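Local coordinates for taurocyamine kinase (Schistosoma mansoni, PDB 4WOD), which catalyses the reversible, magnesium-dependent transfer of a phosphoryl group between ATP and taurocyamine, and is built as two fused phosphagen kinase repeats, at residues T274-V280 with A334-M338; Q93-F99 with R326-L332; I296-I302 with G341-L345. The protein carries 4 engineered substitutions. All blocks are in the same frame, centred on the assembly; numbering follows the deposited sequence.

How the contacts relate
All three contacts lie in the first of the two kinase repeats and share helix 331-355, which they meet at successive levels: contact 2 at its N-terminus and the loop before it, contact 1 a turn on, contact 3 further along. Centres of contacts 1 and 2 are about 11 Å apart, of contacts 1 and 3 about 12 Å, and of contacts 2 and 3 about 20 Å. In chain order the segments run 93-99, 274-280, 296-302, 326-332, 334-338, 341-345, so every pair of contacts alternates along the sequence. The helix packs on strand 277-283 of the antiparallel sheet, is hydrogen-bonded at its start to the loop before strand 117-126, and packs against the end of helix 293-299.

Contact 1 (T274-V280 with A334-M338); sequences TTLRASV and AVTEM
Residues 277-280 form an extended strand and residues 334-338 a helical turn closed by Met338 N to Ala334 O at 3.0 Å; the two short axes run nearly parallel, at 22° (signed crossing -22°), with a closest approach of 8.3 Å. In register, the CA atoms of Ala278 and Val335 are 6.0 Å apart and those of Leu276 and Ala334 7.2 Å. Ahead of the strand, Thr274 (chi1 p) makes an ST turn, its OG1 accepting from Leu276 N at 3.0 Å, while Thr275 takes positive phi (61°). Leu276 and Ala278 direct CA-to-CB toward the helix; Arg277 points away and pairs with Asp320. This is helix-on-sheet packing in the alpha+beta catalytic domain of a phosphagen kinase, an antiparallel sheet covered by helices: strand 277-283 lies between strands 117-126 and 318-323, and Arg277 to Val280 belong to the predicted ATP site. Leu276 (chi1 t) lays CD2 3.9 Å from Ala334 CB and 4.3 Å from Val335 CB. Ala278 CB meets Val335 CG2 at 4.2 Å and Met338 CG at 3.7 Å, its small size admitting the helix closely. Met338 (chi1 t, chi2 -94°, chi3 t) is the residue most covered by the other segment, running along the strand so that CG is 3.4 Å from Ala278 O and CE reaches Val280 CG1 at 3.6 Å. Leu236 and Tyr240 of helix 236-251 adjoin Val335.

Contact 2 (Q93-F99 with R326-L332); sequences QHPKSNF and RLGLTEL
An N-capped helix start anchors the loop that precedes strand 117-126 of the phosphagen kinase catalytic domain: Thr330 (chi1 p) is the N-cap of helix 331-355, its OG1 bonded to Asp333 N, and the irregular segment 93-99 runs alongside 326-332 in the same direction. CA atoms pair His94 with Gly328 (4.4 Å), Asn98 with Thr330 (5.5 Å) and Phe99 with Leu332 (4.8 Å). Gln93 O receives a CA-H...O contact from Gly328 CA at 3.5 Å. Gly328 has phi 94°, psi 14°, where a CB would jam against the preceding carbonyl. His94 (chi1 t, chi2 76°) brings its ring edge to the backbone, ND1 accepting from Gly328 N at 2.9 Å, so ND1 carries no proton. Pro95 CG sits 3.8 Å from Thr330 CG2, whereas the Lys96 CA-to-CB bond points away and NZ salt-bridges Asp260. Ser97 (chi1 t) donates from OG to Glu331 OE2 at 2.7 Å, and Asn98 N donates to Glu331 OE1 at 2.7 Å; the buried carboxylate (chi1 m, chi2 p) thus holds two successive residues of the loop. Asn98 O accepts from Leu332 N at 3.0 Å, an amide of the first helical turn, and Asn98 OD1 takes Gly100 N. Phe99 (chi1 m) starts away from 326-332 but brings its ring face to Glu331, whose CG stands 3.8 Å from the ring centroid, 17° off its normal, a CH-pi contact.

Contact 3 (I296-I302 with G341-L345); sequences ICEKHGI and GVRAL
A Schellman motif ends helix 293-299 against helix 331-355, at the side of the catalytic domain where edge strand 302-306 of the antiparallel sheet begins. Ile302 N bonds to Cys297 O at 2.9 Å and Gly301 N to Glu298 O at 3.0 Å, with Gly301 as the C-prime residue (phi 77°, psi 25°). Residues 341-345 are helical, Leu345 N to Gly341 O at 2.9 Å. The chains come closest where His300 CA and Gly341 CA are 4.7 Å apart; Cys297 CA and Leu345 CA are 7.3 Å apart. Gly341 CA lies 3.3 Å from His300 O in a CA-H...O contact, and a CB there would clash with that oxygen and with Ile302 CG1. His300 (chi1 m, chi2 90°) turns back on its own helix, ND1 donating to Ile296 O at 2.7 Å, while CD2 lies 3.6 Å from Ala344 CB. Leu345 (chi1 m, chi2 t) fills the gap: CD2 is 3.9 Å from Ile296 CG2, and CD1 is 3.9 Å from Cys297 SG and 3.8 Å from Ile302 CG2. Ile302 (both chi m) sets CD1 3.8 Å from Val342 CG2. Leu321 of strand 318-323 also touches Ile302 and Val342. His300 spends ND1 on its own segment, and what joins the two segments is apolar contact, chiefly of Leu345 and Ile302, with Gly341 letting the backbones approach.

Contact 1 (T274-V280 with A334-M338)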
loop_
_atom_site.group_PDB
_atom_site.type_symbol
_atom_site.label_atom_id
_atom_site.label_comp_id
_atom_site.label_asym_id
_atom_site.label_seq_id
_atom_site.Cartn_x
_atom_site.Cartn_y
_atom_site.Cartn_z
ATOM N N THR A 274 -6.370 17.507 18.240
ATOM C CA THR A 274 -5.336 17.544 19.267
ATOM C C THR A 274 -4.127 18.351 18.838
ATOM O O THR A 274 -3.393 18.839 19.689
ATOM C CB THR A 274 -4.818 16.135 19.655
ATOM O OG1 THR A 274 -4.200 15.499 18.518
ATOM C CG2 THR A 274 -5.961 15.276 20.185
ATOM N N THR A 275 -3.926 18.446 17.516
ATOM C CA THR A 275 -2.709 18.939 16.867
ATOM C C THR A 275 -1.483 18.089 17.221
ATOM O O THR A 275 -0.378 18.399 16.814
ATOM C CB THR A 275 -2.392 20.426 17.212
ATOM O OG1 THR A 275 -1.693 20.512 18.456
ATOM C CG2 THR A 275 -3.657 21.261 17.293
ATOM N N LEU A 276 -1.683 17.013 17.966
ATOM C CA LEU A 276 -0.557 16.316 18.564
ATOM C C LEU A 276 0.091 15.298 17.630
ATOM O O LEU A 276 -0.584 14.445 17.058
ATOM C CB LEU A 276 -1.002 15.627 19.857
ATOM C CG LEU A 276 0.103 15.091 20.774
ATOM C CD1 LEU A 276 0.319 16.029 21.944
ATOM C CD2 LEU A 276 -0.241 13.687 21.268
ATOM N N ARG A 277 1.410 15.409 17.466
ATOM C CA ARG A 277 2.184 14.383 16.766
ATOM C C ARG A 277 3.267 13.875 17.694
ATOM O O ARG A 277 4.257 14.575 17.953
ATOM C CB ARG A 277 2.809 14.908 15.478
ATOM C CG ARG A 277 3.444 13.792 14.641
ATOM C CD ARG A 277 4.165 14.314 13.384
ATOM N NE ARG A 277 5.604 14.434 13.622
ATOM C CZ ARG A 277 6.517 13.563 13.193
ATOM N NH1 ARG A 277 7.805 13.751 13.466
ATOM N NH2 ARG A 277 6.152 12.513 12.475
ATOM N N ALA A 278 3.035 12.681 18.229
ATOM C CA ALA A 278 4.010 11.991 19.055
ATOM C C ALA A 278 4.756 11.055 18.148
ATOM O O ALA A 278 4.132 10.329 17.390
ATOM C CB ALA A 278 3.333 11.221 20.164
ATOM N N SER A 279 6.071 11.016 18.251
ATOM C CA SER A 279 6.817 10.155 17.345
ATOM C C SER A 279 8.166 9.690 17.890
ATOM O O SER A 279 8.703 10.275 18.829
ATOM C CB SER A 279 7.032 10.890 16.030
ATOM O OG SER A 279 8.044 11.850 16.204
ATOM N N VAL A 280 8.705 8.637 17.278
ATOM C CA VAL A 280 10.092 8.227 17.478
ATOM C C VAL A 280 10.808 8.134 16.138
ATOM O O VAL A 280 10.170 7.877 15.107
ATOM C CB VAL A 280 10.215 6.853 18.177
ATOM C CG1 VAL A 280 9.719 6.947 19.583
ATOM C CG2 VAL A 280 9.453 5.736 17.373
ATOM N N ALA A 334 -4.322 9.966 21.861
ATOM C CA ALA A 334 -3.347 10.042 20.765
ATOM C C ALA A 334 -1.952 9.539 21.158
ATOM O O ALA A 334 -1.339 8.770 20.415
ATOM C CB ALA A 334 -3.238 11.473 20.226
ATOM N N VAL A 335 -1.436 9.962 22.309
ATOM C CA VAL A 335 -0.114 9.494 22.695
ATOM C C VAL A 335 -0.175 7.995 23.070
ATOM O O VAL A 335 0.794 7.259 22.869
ATOM C CB VAL A 335 0.492 10.361 23.850
ATOM C CG1 VAL A 335 -0.219 10.103 25.167
ATOM C CG2 VAL A 335 1.964 10.095 23.998
ATOM N N THR A 336 -1.317 7.535 23.579
ATOM C CA THR A 336 -1.503 6.103 23.846
ATOM C C THR A 336 -1.514 5.312 22.520
ATOM O O THR A 336 -0.834 4.294 22.380
ATOM C CB THR A 336 -2.794 5.834 24.624
ATOM O OG1 THR A 336 -2.736 6.500 25.895
ATOM C CG2 THR A 336 -2.993 4.340 24.834
ATOM N N GLU A 337 -2.268 5.794 21.543
ATOM C CA GLU A 337 -2.225 5.189 20.210
ATOM C C GLU A 337 -0.788 5.076 19.693
ATOM O O GLU A 337 -0.364 4.009 19.218
ATOM C CB GLU A 337 -3.071 5.998 19.224
ATOM C CG GLU A 337 -3.055 5.419 17.811
ATOM C CD GLU A 337 -3.712 6.333 16.786
ATOM O OE1 GLU A 337 -3.159 7.418 16.504
ATOM O OE2 GLU A 337 -4.787 5.968 16.264
ATOM N N MET A 338 -0.029 6.166 19.814
ATOM C CA MET A 338 1.365 6.167 19.415
ATOM C C MET A 338 2.151 5.095 20.161
ATOM O O MET A 338 2.853 4.282 19.559
ATOM C CB MET A 338 2.000 7.538 19.674
ATOM C CG MET A 338 3.466 7.628 19.284
ATOM S SD MET A 338 4.587 7.281 20.675
ATOM C CE MET A 338 6.173 7.687 19.971
#

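Contact 2 (Q93-F99 with R326-L332)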
loop_
_atom_site.group_PDB
_atom_site.type_symbol
_atom_site.label_atom_id
_atom_site.label_comp_id
_atom_site.label_asym_id
_atom_site.label_seq_id
_atom_site.Cartn_x
_atom_site.Cartn_y
_atom_site.Cartn_z
ATOM N N GLN A 93 -16.393 15.766 15.021
ATOM C CA GLN A 93 -16.495 16.228 16.401
ATOM C C GLN A 93 -15.171 16.020 17.113
ATOM O O GLN A 93 -14.322 15.253 16.656
ATOM C CB GLN A 93 -17.638 15.514 17.134
ATOM C CG GLN A 93 -17.484 14.008 17.262
ATOM C CD GLN A 93 -18.694 13.357 17.942
ATOM O OE1 GLN A 93 -19.047 13.697 19.076
ATOM N NE2 GLN A 93 -19.335 12.424 17.240
ATOM N N HIS A 94 -14.978 16.724 18.215
ATOM C CA HIS A 94 -13.732 16.593 18.955
ATOM C C HIS A 94 -13.954 16.806 20.446
ATOM O O HIS A 94 -14.609 17.772 20.841
ATOM C CB HIS A 94 -12.691 17.592 18.436
ATOM C CG HIS A 94 -11.319 17.322 18.950
ATOM N ND1 HIS A 94 -10.536 16.304 18.457
ATOM C CD2 HIS A 94 -10.607 17.900 19.944
ATOM C CE1 HIS A 94 -9.396 16.273 19.112
ATOM N NE2 HIS A 94 -9.407 17.239 20.013
ATOM N N PRO A 95 -13.366 15.935 21.286
ATOM C CA PRO A 95 -13.559 16.071 22.738
ATOM C C PRO A 95 -12.770 17.222 23.360
ATOM O O PRO A 95 -11.831 17.723 22.745
ATOM C CB PRO A 95 -13.056 14.723 23.278
ATOM C CG PRO A 95 -12.036 14.300 22.318
ATOM C CD PRO A 95 -12.491 14.798 20.949
ATOM N N LYS A 96 -13.152 17.644 24.565
ATOM C CA LYS A 96 -12.338 18.588 25.310
ATOM C C LYS A 96 -10.932 18.024 25.452
ATOM O O LYS A 96 -10.743 16.803 25.506
ATOM C CB LYS A 96 -12.932 18.875 26.690
ATOM C CG LYS A 96 -14.315 19.485 26.653
ATOM C CD LYS A 96 -14.349 20.750 25.816
ATOM C CE LYS A 96 -15.597 21.583 26.147
ATOM N NZ LYS A 96 -15.829 22.590 25.073
ATOM N N SER A 97 -9.962 18.927 25.473
ATOM C CA SER A 97 -8.563 18.597 25.673
ATOM C C SER A 97 -8.397 17.808 26.965
ATOM O O SER A 97 -8.988 18.164 27.989
ATOM C CB SER A 97 -7.736 19.885 25.709
ATOM O OG SER A 97 -6.359 19.640 25.911
ATOM N N ASN A 98 -7.622 16.728 26.901
ATOM C CA ASN A 98 -7.288 15.930 28.085
ATOM C C ASN A 98 -5.968 15.185 27.896
ATOM O O ASN A 98 -5.912 14.182 27.158
ATOM C CB ASN A 98 -8.402 14.933 28.411
ATOM C CG ASN A 98 -8.062 14.041 29.602
ATOM O OD1 ASN A 98 -7.252 14.406 30.455
ATOM N ND2 ASN A 98 -8.656 12.851 29.640
ATOM N N PHE A 99 -4.925 15.691 28.559
ATOM C CA PHE A 99 -3.581 15.122 28.509
ATOM C C PHE A 99 -3.485 13.924 29.462
ATOM O O PHE A 99 -2.580 13.090 29.345
ATOM C CB PHE A 99 -2.503 16.187 28.848
ATOM C CG PHE A 99 -2.184 17.123 27.692
ATOM C CD1 PHE A 99 -1.219 16.789 26.750
ATOM C CD2 PHE A 99 -2.874 18.324 27.542
ATOM C CE1 PHE A 99 -0.942 17.627 25.681
ATOM C CE2 PHE A 99 -2.608 19.171 26.461
ATOM C CZ PHE A 99 -1.627 18.813 25.534
ATOM N N ARG A 326 -5.282 12.657 14.688
ATOM C CA ARG A 326 -5.205 13.977 15.323
ATOM C C ARG A 326 -6.569 14.432 15.838
ATOM O O ARG A 326 -6.676 15.100 16.870
ATOM C CB ARG A 326 -4.694 15.040 14.338
ATOM C CG ARG A 326 -3.374 14.746 13.661
ATOM C CD ARG A 326 -2.178 15.154 14.509
ATOM N NE ARG A 326 -0.941 14.946 13.763
ATOM C CZ ARG A 326 -0.402 13.757 13.514
ATOM N NH1 ARG A 326 -0.978 12.634 13.968
ATOM N NH2 ARG A 326 0.714 13.687 12.796
ATOM N N LEU A 327 -7.604 14.105 15.077
ATOM C CA LEU A 327 -8.928 14.652 15.310
ATOM C C LEU A 327 -9.899 13.584 15.797
ATOM O O LEU A 327 -9.919 12.467 15.280
ATOM C CB LEU A 327 -9.453 15.305 14.029
ATOM C CG LEU A 327 -10.828 15.968 14.072
ATOM C CD1 LEU A 327 -10.772 17.261 14.867
ATOM C CD2 LEU A 327 -11.332 16.233 12.669
ATOM N N GLY A 328 -10.699 13.924 16.803
ATOM C CA GLY A 328 -11.718 13.009 17.290
ATOM C C GLY A 328 -11.317 12.136 18.460
ATOM O O GLY A 328 -12.001 11.164 18.764
ATOM N N LEU A 329 -10.202 12.476 19.102
ATOM C CA LEU A 329 -9.746 11.794 20.316
ATOM C C LEU A 329 -9.014 12.797 21.190
ATOM O O LEU A 329 -8.692 13.894 20.740
ATOM C CB LEU A 329 -8.820 10.587 20.027
ATOM C CG LEU A 329 -7.707 10.596 18.972
ATOM C CD1 LEU A 329 -6.795 11.809 19.013
ATOM C CD2 LEU A 329 -6.840 9.352 19.117
ATOM N N THR A 330 -8.756 12.434 22.443
ATOM C CA THR A 330 -7.977 13.307 23.315
ATOM C C THR A 330 -6.476 13.156 23.086
ATOM O O THR A 330 -6.015 12.227 22.403
ATOM C CB THR A 330 -8.248 13.030 24.799
ATOM O OG1 THR A 330 -7.762 11.723 25.110
ATOM C CG2 THR A 330 -9.717 13.122 25.102
ATOM N N GLU A 331 -5.716 14.060 23.694
ATOM C CA GLU A 331 -4.264 14.013 23.638
ATOM C C GLU A 331 -3.762 12.703 24.244
ATOM O O GLU A 331 -2.857 12.060 23.704
ATOM C CB GLU A 331 -3.658 15.221 24.373
ATOM C CG GLU A 331 -3.909 16.570 23.691
ATOM C CD GLU A 331 -5.256 17.221 24.042
ATOM O OE1 GLU A 331 -6.183 16.549 24.590
ATOM O OE2 GLU A 331 -5.379 18.430 23.759
ATOM N N LEU A 332 -4.381 12.312 25.355
ATOM C CA LEU A 332 -4.055 11.061 26.011
ATOM C C LEU A 332 -4.350 9.886 25.074
ATOM O O LEU A 332 -3.504 9.013 24.921
ATOM C CB LEU A 332 -4.835 10.914 27.318
ATOM C CG LEU A 332 -4.514 9.636 28.102
ATOM C CD1 LEU A 332 -3.014 9.513 28.386
ATOM C CD2 LEU A 332 -5.304 9.623 29.397
#

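Contact 3 (I296-I302 with G341-L345)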
loop_
_atom_site.group_PDB
_atom_site.type_symbol
_atom_site.label_atom_id
_atom_site.label_comp_id
_atom_site.label_asym_id
_atom_site.label_seq_id
_atom_site.Cartn_x
_atom_site.Cartn_y
_atom_site.Cartn_z
ATOM N N ILE A 296 0.717 -2.286 7.516
ATOM C CA ILE A 296 1.002 -2.812 8.853
ATOM C C ILE A 296 1.005 -1.679 9.877
ATOM O O ILE A 296 0.349 -1.775 10.922
ATOM C CB ILE A 296 2.345 -3.557 8.898
ATOM C CG1 ILE A 296 2.291 -4.793 7.994
ATOM C CG2 ILE A 296 2.680 -3.976 10.336
ATOM C CD1 ILE A 296 3.516 -5.670 8.081
ATOM N N CYS A 297 1.705 -0.591 9.556
ATOM C CA CYS A 297 1.706 0.600 10.427
ATOM C C CYS A 297 0.308 1.173 10.648
ATOM O O CYS A 297 -0.132 1.343 11.793
ATOM C CB CYS A 297 2.616 1.699 9.859
ATOM S SG CYS A 297 4.378 1.304 9.771
ATOM N N GLU A 298 -0.388 1.491 9.557
ATOM C CA GLU A 298 -1.734 2.024 9.648
ATOM C C GLU A 298 -2.650 1.143 10.503
ATOM O O GLU A 298 -3.491 1.652 11.244
ATOM C CB GLU A 298 -2.335 2.197 8.251
ATOM C CG GLU A 298 -3.850 2.317 8.266
ATOM C CD GLU A 298 -4.433 2.551 6.887
ATOM O OE1 GLU A 298 -3.927 1.935 5.916
ATOM O OE2 GLU A 298 -5.398 3.349 6.779
ATOM N N LYS A 299 -2.463 -0.170 10.434
ATOM C CA LYS A 299 -3.325 -1.071 11.176
ATOM C C LYS A 299 -3.004 -1.005 12.674
ATOM O O LYS A 299 -3.837 -1.340 13.515
ATOM C CB LYS A 299 -3.191 -2.502 10.648
ATOM C CG LYS A 299 -4.038 -3.501 11.411
ATOM C CD LYS A 299 -4.620 -4.561 10.494
ATOM C CE LYS A 299 -5.697 -5.347 11.214
ATOM N NZ LYS A 299 -6.753 -4.445 11.752
ATOM N N HIS A 300 -1.798 -0.559 13.004
ATOM C CA HIS A 300 -1.430 -0.327 14.397
ATOM C C HIS A 300 -1.594 1.140 14.822
ATOM O O HIS A 300 -1.118 1.541 15.885
ATOM C CB HIS A 300 -0.000 -0.800 14.634
ATOM C CG HIS A 300 0.150 -2.287 14.565
ATOM N ND1 HIS A 300 0.437 -2.955 13.391
ATOM C CD2 HIS A 300 0.020 -3.241 15.518
ATOM C CE1 HIS A 300 0.493 -4.254 13.632
ATOM N NE2 HIS A 300 0.242 -4.453 14.914
ATOM N N GLY A 301 -2.281 1.930 13.997
ATOM C CA GLY A 301 -2.576 3.317 14.336
ATOM C C GLY A 301 -1.374 4.224 14.154
ATOM O O GLY A 301 -1.273 5.272 14.784
ATOM N N ILE A 302 -0.459 3.812 13.282
ATOM C CA ILE A 302 0.805 4.497 13.116
ATOM C C ILE A 302 0.995 4.975 11.670
ATOM O O ILE A 302 0.634 4.274 10.712
ATOM C CB ILE A 302 1.995 3.587 13.533
ATOM C CG1 ILE A 302 1.939 3.293 15.037
ATOM C CG2 ILE A 302 3.347 4.253 13.233
ATOM C CD1 ILE A 302 2.015 4.544 15.910
ATOM N N GLY A 341 0.983 1.366 19.373
ATOM C CA GLY A 341 1.338 0.991 18.016
ATOM C C GLY A 341 2.838 0.880 17.800
ATOM O O GLY A 341 3.306 -0.103 17.202
ATOM N N VAL A 342 3.600 1.869 18.280
ATOM C CA VAL A 342 5.033 1.859 18.063
ATOM C C VAL A 342 5.632 0.648 18.791
ATOM O O VAL A 342 6.489 -0.069 18.246
ATOM C CB VAL A 342 5.727 3.185 18.527
ATOM C CG1 VAL A 342 7.204 2.988 18.667
ATOM C CG2 VAL A 342 5.452 4.332 17.542
ATOM N N ARG A 343 5.152 0.412 20.011
ATOM C CA ARG A 343 5.620 -0.735 20.772
ATOM C C ARG A 343 5.397 -2.046 19.979
ATOM O O ARG A 343 6.326 -2.838 19.826
ATOM C CB ARG A 343 4.923 -0.806 22.137
ATOM C CG ARG A 343 5.133 -2.160 22.797
ATOM C CD ARG A 343 4.469 -2.270 24.165
ATOM N NE ARG A 343 4.895 -3.510 24.811
ATOM C CZ ARG A 343 4.613 -3.843 26.068
ATOM N NH1 ARG A 343 3.910 -3.014 26.831
ATOM N NH2 ARG A 343 5.054 -4.994 26.570
ATOM N N ALA A 344 4.189 -2.245 19.443
ATOM C CA ALA A 344 3.905 -3.415 18.612
ATOM C C ALA A 344 4.849 -3.519 17.403
ATOM O O ALA A 344 5.309 -4.610 17.044
ATOM C CB ALA A 344 2.428 -3.397 18.127
ATOM N N LEU A 345 5.115 -2.390 16.760
ATOM C CA LEU A 345 5.956 -2.398 15.562
ATOM C C LEU A 345 7.413 -2.718 15.886
ATOM O O LEU A 345 8.079 -3.456 15.152
ATOM C CB LEU A 345 5.867 -1.058 14.842
ATOM C CG LEU A 345 4.510 -0.634 14.283
ATOM C CD1 LEU A 345 4.638 0.746 13.642
ATOM C CD2 LEU A 345 3.996 -1.684 13.270
#